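Local coordinates for protein prolyl 4-hydroxylase (Paramecium bursaria Chlorella virus 1, PDB 5C5T) that probably hydroxylates proline residues of collagen-like chains as a 2-oxoglutarate-dependent dioxygenase, using a metal centre, at residues Y160-E165 with E216-N221; N84-W89 with V126-P131. All coordinates share one frame; numbering follows the deposited sequence.

Contact 1 of 2, residues Y160-E165 with E216-N221. With AKG (2-oxoglutaric acid), chain C.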
loop_
_atom_site.group_PDB
_atom_site.type_symbol
_atom_site.label_atom_id
_atom_site.label_comp_id
_atom_site.label_asym_id
_atom_site.label_seq_id
_atom_site.Cartn_x
_atom_site.Cartn_y
_atom_site.Cartn_z
ATOM N N TYR A 160 -3.833 -4.233 5.267
ATOM C CA TYR A 160 -5.260 -4.646 5.169
ATOM C C TYR A 160 -5.950 -4.365 6.494
ATOM O O TYR A 160 -5.563 -4.937 7.526
ATOM C CB TYR A 160 -5.404 -6.144 4.823
ATOM C CG TYR A 160 -4.737 -6.558 3.512
ATOM C CD1 TYR A 160 -5.222 -6.140 2.319
ATOM C CD2 TYR A 160 -3.610 -7.367 3.520
ATOM C CE1 TYR A 160 -4.602 -6.507 1.109
ATOM C CE2 TYR A 160 -2.972 -7.727 2.330
ATOM C CZ TYR A 160 -3.486 -7.289 1.132
ATOM O OH TYR A 160 -2.869 -7.680 -0.053
ATOM N N LEU A 161 -6.918 -3.449 6.487
ATOM C CA LEU A 161 -7.671 -3.149 7.703
ATOM C C LEU A 161 -8.886 -4.045 7.835
ATOM O O LEU A 161 -9.281 -4.357 8.957
ATOM C CB LEU A 161 -8.113 -1.689 7.730
ATOM C CG LEU A 161 -6.991 -0.657 7.543
ATOM C CD1 LEU A 161 -7.561 0.747 7.798
ATOM C CD2 LEU A 161 -5.800 -0.864 8.403
ATOM N N LYS A 162 -9.480 -4.418 6.709
ATOM C CA LYS A 162 -10.632 -5.300 6.680
ATOM C C LYS A 162 -10.588 -6.157 5.410
ATOM O O LYS A 162 -10.369 -5.646 4.291
ATOM C CB LYS A 162 -11.937 -4.510 6.748
ATOM C CG LYS A 162 -13.189 -5.424 6.843
ATOM C CD LYS A 162 -14.453 -4.640 7.235
ATOM C CE LYS A 162 -15.607 -5.607 7.538
ATOM N NZ LYS A 162 -16.772 -4.882 8.117
ATOM N N ALA A 163 -10.742 -7.462 5.584
ATOM C CA ALA A 163 -10.739 -8.412 4.466
ATOM C C ALA A 163 -12.154 -8.812 4.022
ATOM O O ALA A 163 -13.083 -8.778 4.846
ATOM C CB ALA A 163 -9.962 -9.640 4.864
ATOM N N PRO A 164 -12.307 -9.206 2.742
ATOM C CA PRO A 164 -13.556 -9.767 2.197
ATOM C C PRO A 164 -13.969 -10.986 2.957
ATOM O O PRO A 164 -13.159 -11.587 3.676
ATOM C CB PRO A 164 -13.195 -10.121 0.763
ATOM C CG PRO A 164 -12.099 -9.183 0.397
ATOM C CD PRO A 164 -11.307 -9.020 1.676
ATOM N N GLU A 165 -15.198 -11.394 2.698
ATOM C CA GLU A 165 -15.742 -12.618 3.251
ATOM C C GLU A 165 -15.080 -13.878 2.658
ATOM O O GLU A 165 -14.207 -13.775 1.777
ATOM C CB GLU A 165 -17.253 -12.576 3.024
ATOM C CG GLU A 165 -17.939 -11.600 4.007
ATOM C CD GLU A 165 -19.390 -11.270 3.676
ATOM O OE1 GLU A 165 -20.005 -11.967 2.836
ATOM O OE2 GLU A 165 -19.914 -10.288 4.276
ATOM N N GLU A 216 -16.476 -6.598 2.264
ATOM C CA GLU A 216 -15.798 -5.374 1.923
ATOM C C GLU A 216 -14.314 -5.493 2.191
ATOM O O GLU A 216 -13.837 -6.415 2.884
ATOM C CB GLU A 216 -16.399 -4.206 2.717
ATOM C CG GLU A 216 -16.084 -4.298 4.193
ATOM C CD GLU A 216 -16.980 -3.423 5.045
ATOM O OE1 GLU A 216 -16.963 -2.186 4.874
ATOM O OE2 GLU A 216 -17.706 -3.989 5.891
ATOM N N LYS A 217 -13.573 -4.591 1.557
ATOM C CA LYS A 217 -12.123 -4.565 1.691
ATOM C C LYS A 217 -11.713 -3.120 2.019
ATOM O O LYS A 217 -12.109 -2.195 1.305
ATOM C CB LYS A 217 -11.437 -5.051 0.406
ATOM C CG LYS A 217 -9.919 -4.859 0.324
ATOM C CD LYS A 217 -9.435 -5.424 -1.010
ATOM C CE LYS A 217 -7.958 -5.167 -1.234
ATOM N NZ LYS A 217 -7.552 -5.579 -2.594
ATOM N N ILE A 218 -10.940 -2.951 3.078
ATOM C CA ILE A 218 -10.426 -1.636 3.466
ATOM C C ILE A 218 -8.904 -1.763 3.660
ATOM O O ILE A 218 -8.451 -2.672 4.380
ATOM C CB ILE A 218 -11.127 -1.089 4.724
ATOM C CG1 ILE A 218 -12.644 -1.184 4.567
ATOM C CG2 ILE A 218 -10.645 0.328 4.982
ATOM C CD1 ILE A 218 -13.412 -0.658 5.748
ATOM N N ILE A 219 -8.150 -0.854 3.020
ATOM C CA ILE A 219 -6.709 -0.775 3.140
ATOM C C ILE A 219 -6.240 0.616 3.602
ATOM O O ILE A 219 -6.939 1.642 3.443
ATOM C CB ILE A 219 -6.069 -1.138 1.788
ATOM C CG1 ILE A 219 -6.474 -0.136 0.725
ATOM C CG2 ILE A 219 -6.440 -2.574 1.437
ATOM C CD1 ILE A 219 -5.790 -0.361 -0.611
ATOM N N ALA A 220 -5.036 0.646 4.164
ATOM C CA ALA A 220 -4.251 1.857 4.419
ATOM C C ALA A 220 -2.945 1.831 3.612
ATOM O O ALA A 220 -2.199 0.850 3.638
ATOM C CB ALA A 220 -3.977 2.005 5.888
ATOM N N ASN A 221 -2.765 2.865 2.785
ATOM C CA ASN A 221 -1.564 3.015 1.944
ATOM C C ASN A 221 -0.624 4.031 2.491
ATOM O O ASN A 221 -0.965 5.218 2.618
ATOM C CB ASN A 221 -1.939 3.446 0.510
ATOM C CG ASN A 221 -2.519 2.337 -0.302
ATOM O OD1 ASN A 221 -1.935 1.285 -0.438
ATOM N ND2 ASN A 221 -3.672 2.602 -0.919
HETATM C C1 AKG C . -3.237 1.143 -4.523
HETATM O O1 AKG C . -4.075 1.753 -3.790
HETATM O O2 AKG C . -2.381 1.819 -5.151
HETATM C C2 AKG C . -3.354 -0.343 -4.722
HETATM O O5 AKG C . -2.745 -0.832 -5.634
HETATM C C3 AKG C . -4.243 -1.177 -3.786
HETATM C C4 AKG C . -4.147 -2.653 -4.073
HETATM C C5 AKG C . -5.270 -3.436 -3.444
HETATM O O3 AKG C . -6.370 -2.872 -3.186
HETATM O O4 AKG C . -5.082 -4.658 -3.159
HETATM O O HOH W 1 -15.864 -8.291 4.569
#
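K162 and E216 meet in a salt bridge, K162 NZ lying 2.6 Å from E216 OE2. The ammonium comes from above the carboxylate plane, 55° out of it. Two extended chains make this possible: K162 has CG anti to its backbone N (chi1 -175°), and its CD rests 3.5 Å from E216 CG, methylene against methylene. E216 OE1 holds R128, which puts the carboxylate between two cations and probably favours its charged form. K162 and I218 point to one face of the sheet, K162 CB 4.0 Å from I218 CG1, and I54 of helix 47-59 packs on both residues.

The backbone beneath is a classic beta bulge: L161 and K162 both face I218, whose carbonyl oxygen accepts from L161 N at 2.7 Å and from K162 N at 3.1 Å. The L161 bond is the more bent, 144° at the hydrogen. L161 itself crosses I218 at about a right angle, CD1 to CG2, while its CD2 reaches A220 CB.

Y160 and I219 share the opposite face, which looks into the 2-oxoglutarate pocket of this double-stranded beta-helix fold. The I219 CG2 methyl meets the Y160 ring obliquely at CD1, and K217 CE lies at the ring's edge; Y160 OH bonds to T172, which also binds the cosubstrate. K217, fully extended, carries NZ to 2.7 Å from O4 of 2-oxoglutarate, with a weak second bond to O3. I219 CD1 packs 3.6 Å from C3, and N221 ND2 gives O1 at the other end a weak bond.

Contact 2 of 2, residues N84-W89 with V126-P131. With AKG (2-oxoglutaric acid), chain C.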
loop_
_atom_site.group_PDB
_atom_site.type_symbol
_atom_site.label_atom_id
_atom_site.label_comp_id
_atom_site.label_asym_id
_atom_site.label_seq_id
_atom_site.Cartn_x
_atom_site.Cartn_y
_atom_site.Cartn_z
ATOM N N ASN A 84 -11.704 2.056 -8.910
ATOM C CA ASN A 84 -13.112 2.048 -8.591
ATOM C C ASN A 84 -13.182 1.718 -7.110
ATOM O O ASN A 84 -13.298 0.549 -6.748
ATOM C CB ASN A 84 -13.846 0.998 -9.446
ATOM C CG ASN A 84 -15.328 0.947 -9.180
ATOM O OD1 ASN A 84 -15.925 1.928 -8.741
ATOM N ND2 ASN A 84 -15.941 -0.209 -9.456
ATOM N N SER A 85 -13.027 2.756 -6.281
ATOM C CA SER A 85 -12.981 2.674 -4.809
ATOM C C SER A 85 -13.288 4.071 -4.244
ATOM O O SER A 85 -13.376 5.049 -4.996
ATOM C CB SER A 85 -11.625 2.192 -4.293
ATOM O OG SER A 85 -10.611 3.127 -4.612
ATOM N N GLU A 86 -13.489 4.129 -2.933
ATOM C CA GLU A 86 -13.675 5.381 -2.176
ATOM C C GLU A 86 -12.394 5.586 -1.385
ATOM O O GLU A 86 -11.771 4.601 -1.012
ATOM C CB GLU A 86 -14.873 5.255 -1.241
ATOM C CG GLU A 86 -16.191 5.132 -1.961
ATOM C CD GLU A 86 -16.392 3.772 -2.593
ATOM O OE1 GLU A 86 -16.260 2.725 -1.885
ATOM O OE2 GLU A 86 -16.684 3.765 -3.814
ATOM N N GLN A 87 -11.974 6.838 -1.195
ATOM C CA GLN A 87 -10.747 7.145 -0.456
ATOM C C GLN A 87 -10.852 8.330 0.500
ATOM O O GLN A 87 -11.611 9.270 0.281
ATOM C CB GLN A 87 -9.598 7.435 -1.412
ATOM C CG GLN A 87 -9.342 6.344 -2.443
ATOM C CD GLN A 87 -9.841 6.772 -3.788
ATOM O OE1 GLN A 87 -9.547 7.880 -4.233
ATOM N NE2 GLN A 87 -10.623 5.919 -4.433
ATOM N N THR A 88 -10.047 8.306 1.555
ATOM C CA THR A 88 -9.818 9.504 2.337
ATOM C C THR A 88 -8.354 9.605 2.759
ATOM O O THR A 88 -7.607 8.615 2.679
ATOM C CB THR A 88 -10.767 9.558 3.559
ATOM O OG1 THR A 88 -10.672 10.831 4.187
ATOM C CG2 THR A 88 -10.484 8.429 4.583
ATOM N N TRP A 89 -7.931 10.817 3.102
ATOM C CA TRP A 89 -6.548 11.103 3.521
ATOM C C TRP A 89 -6.424 11.589 4.955
ATOM O O TRP A 89 -7.249 12.357 5.409
ATOM C CB TRP A 89 -5.909 12.173 2.642
ATOM C CG TRP A 89 -5.818 11.820 1.191
ATOM C CD1 TRP A 89 -6.725 12.132 0.223
ATOM C CD2 TRP A 89 -4.713 11.157 0.516
ATOM N NE1 TRP A 89 -6.269 11.698 -1.011
ATOM C CE2 TRP A 89 -5.052 11.080 -0.851
ATOM C CE3 TRP A 89 -3.493 10.635 0.929
ATOM C CZ2 TRP A 89 -4.213 10.473 -1.794
ATOM C CZ3 TRP A 89 -2.650 10.029 -0.018
ATOM C CH2 TRP A 89 -3.005 9.978 -1.352
ATOM N N VAL A 126 -6.625 5.988 3.279
ATOM C CA VAL A 126 -7.434 4.787 3.540
ATOM C C VAL A 126 -8.453 4.651 2.399
ATOM O O VAL A 126 -9.117 5.628 2.030
ATOM C CB VAL A 126 -8.113 4.845 4.950
ATOM C CG1 VAL A 126 -9.164 3.725 5.127
ATOM C CG2 VAL A 126 -7.024 4.810 6.066
ATOM N N ALA A 127 -8.554 3.450 1.811
ATOM C CA ALA A 127 -9.453 3.210 0.715
ATOM C C ALA A 127 -10.354 2.025 0.994
ATOM O O ALA A 127 -9.949 1.081 1.668
ATOM C CB ALA A 127 -8.655 2.929 -0.602
ATOM N N ARG A 128 -11.542 2.060 0.395
ATOM C CA ARG A 128 -12.555 1.022 0.589
ATOM C C ARG A 128 -13.120 0.549 -0.735
ATOM O O ARG A 128 -13.365 1.344 -1.647
ATOM C CB ARG A 128 -13.703 1.542 1.466
ATOM C CG ARG A 128 -14.885 0.531 1.624
ATOM C CD ARG A 128 -15.753 0.929 2.826
ATOM N NE ARG A 128 -16.849 -0.017 3.098
ATOM C CZ ARG A 128 -18.052 0.093 2.551
ATOM N NH1 ARG A 128 -18.297 1.062 1.676
ATOM N NH2 ARG A 128 -19.004 -0.784 2.857
ATOM N N TYR A 129 -13.310 -0.767 -0.808
ATOM C CA TYR A 129 -13.920 -1.459 -1.918
ATOM C C TYR A 129 -15.208 -2.175 -1.479
ATOM O O TYR A 129 -15.172 -3.040 -0.587
ATOM C CB TYR A 129 -12.991 -2.517 -2.485
ATOM C CG TYR A 129 -11.646 -2.072 -2.952
ATOM C CD1 TYR A 129 -11.424 -1.688 -4.247
ATOM C CD2 TYR A 129 -10.576 -2.049 -2.074
ATOM C CE1 TYR A 129 -10.156 -1.301 -4.683
ATOM C CE2 TYR A 129 -9.306 -1.682 -2.499
ATOM C CZ TYR A 129 -9.116 -1.304 -3.801
ATOM O OH TYR A 129 -7.872 -0.933 -4.218
ATOM N N LYS A 130 -16.315 -1.800 -2.114
ATOM C CA LYS A 130 -17.553 -2.547 -2.046
ATOM C C LYS A 130 -17.595 -3.691 -3.052
ATOM O O LYS A 130 -16.796 -3.762 -3.991
ATOM C CB LYS A 130 -18.714 -1.598 -2.320
ATOM C CG LYS A 130 -18.886 -0.554 -1.299
ATOM C CD LYS A 130 -20.063 0.359 -1.659
ATOM C CE LYS A 130 -21.400 -0.377 -1.530
ATOM N NZ LYS A 130 -22.432 0.082 -2.514
ATOM N N PRO A 131 -18.536 -4.627 -2.872
ATOM C CA PRO A 131 -18.632 -5.649 -3.907
ATOM C C PRO A 131 -18.706 -5.053 -5.337
ATOM O O PRO A 131 -19.431 -4.106 -5.590
ATOM C CB PRO A 131 -19.926 -6.371 -3.517
ATOM C CG PRO A 131 -19.886 -6.339 -2.066
ATOM C CD PRO A 131 -19.513 -4.887 -1.799
HETATM C C1 AKG C . -3.237 1.143 -4.523
HETATM O O1 AKG C . -4.075 1.753 -3.790
HETATM O O2 AKG C . -2.381 1.819 -5.151
HETATM C C2 AKG C . -3.354 -0.343 -4.722
HETATM O O5 AKG C . -2.745 -0.832 -5.634
HETATM C C3 AKG C . -4.243 -1.177 -3.786
HETATM C C4 AKG C . -4.147 -2.653 -4.073
HETATM C C5 AKG C . -5.270 -3.436 -3.444
HETATM O O3 AKG C . -6.370 -2.872 -3.186
HETATM O O4 AKG C . -5.082 -4.658 -3.159
HETATM O O HOH W 2 -8.172 2.028 -3.994
#
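Strands 86-89 and 126-129 run antiparallel, their axes 4.7 Å apart at closest approach and 167° between directions, with E86-R128 and T88-V126 as hydrogen-bonded pairs around the non-hydrogen-bonded pair Q87-A127. Both hydrogen-bonded pairs are complete: E86 N gives to R128 O at 3.1 Å, close to straight at 170°, and T88 N to V126 O at 2.9 Å.

Beyond the paired strand, S85 CB lies over one face of the Y129 ring, 4.2 Å from its centroid, a CH-pi contact. With OG between its backbone N and carbonyl carbon (chi1 64°), S85 takes a hydrogen bond from Q87 NE2 and shares a water with Y129 OH. Q87 also lays its CG against A127 CB, 3.9 Å away.

This is the edge of the larger sheet of the double-stranded beta-helix fold, strand 86-89 being outermost, and Y129 carries it to the cosubstrate. Its OH lies 2.7 Å from O3 of 2-oxoglutarate, a weak hydrogen bond, and the ring packs on K217, which holds the same carboxylate.

On the other face, a bend in the E86 chain leaves OE1 4.4 Å from R128 NH1, too far for a salt bridge. Each has another partner: E86 OE2 takes a bond from Q133, and R128 turns to E216. T88 CG2 packs beside V126 CB.

Overall arrangement
From the N terminus, strand 86-89 comes first; the chain then passes through helix 96-109 and returns along strand 120-129, where contact 2 closes a loop of 36 intervening residues and joins the edge strand to its neighbour. Contact 1 opens later and closes after 50 residues that hold strands but no helix, joining the end of strand 153-160 and the loop after it to strand 217-225. The two are therefore in series, neither nested nor crossed. Strands 217-225 and 120-129 are neighbours in one sheet, with the contact centres about 9 Å apart. A probable hydrogen bond, K217 O to Y129 N (2.8 Å), spans them, and both contacts reach the same 2-oxoglutarate.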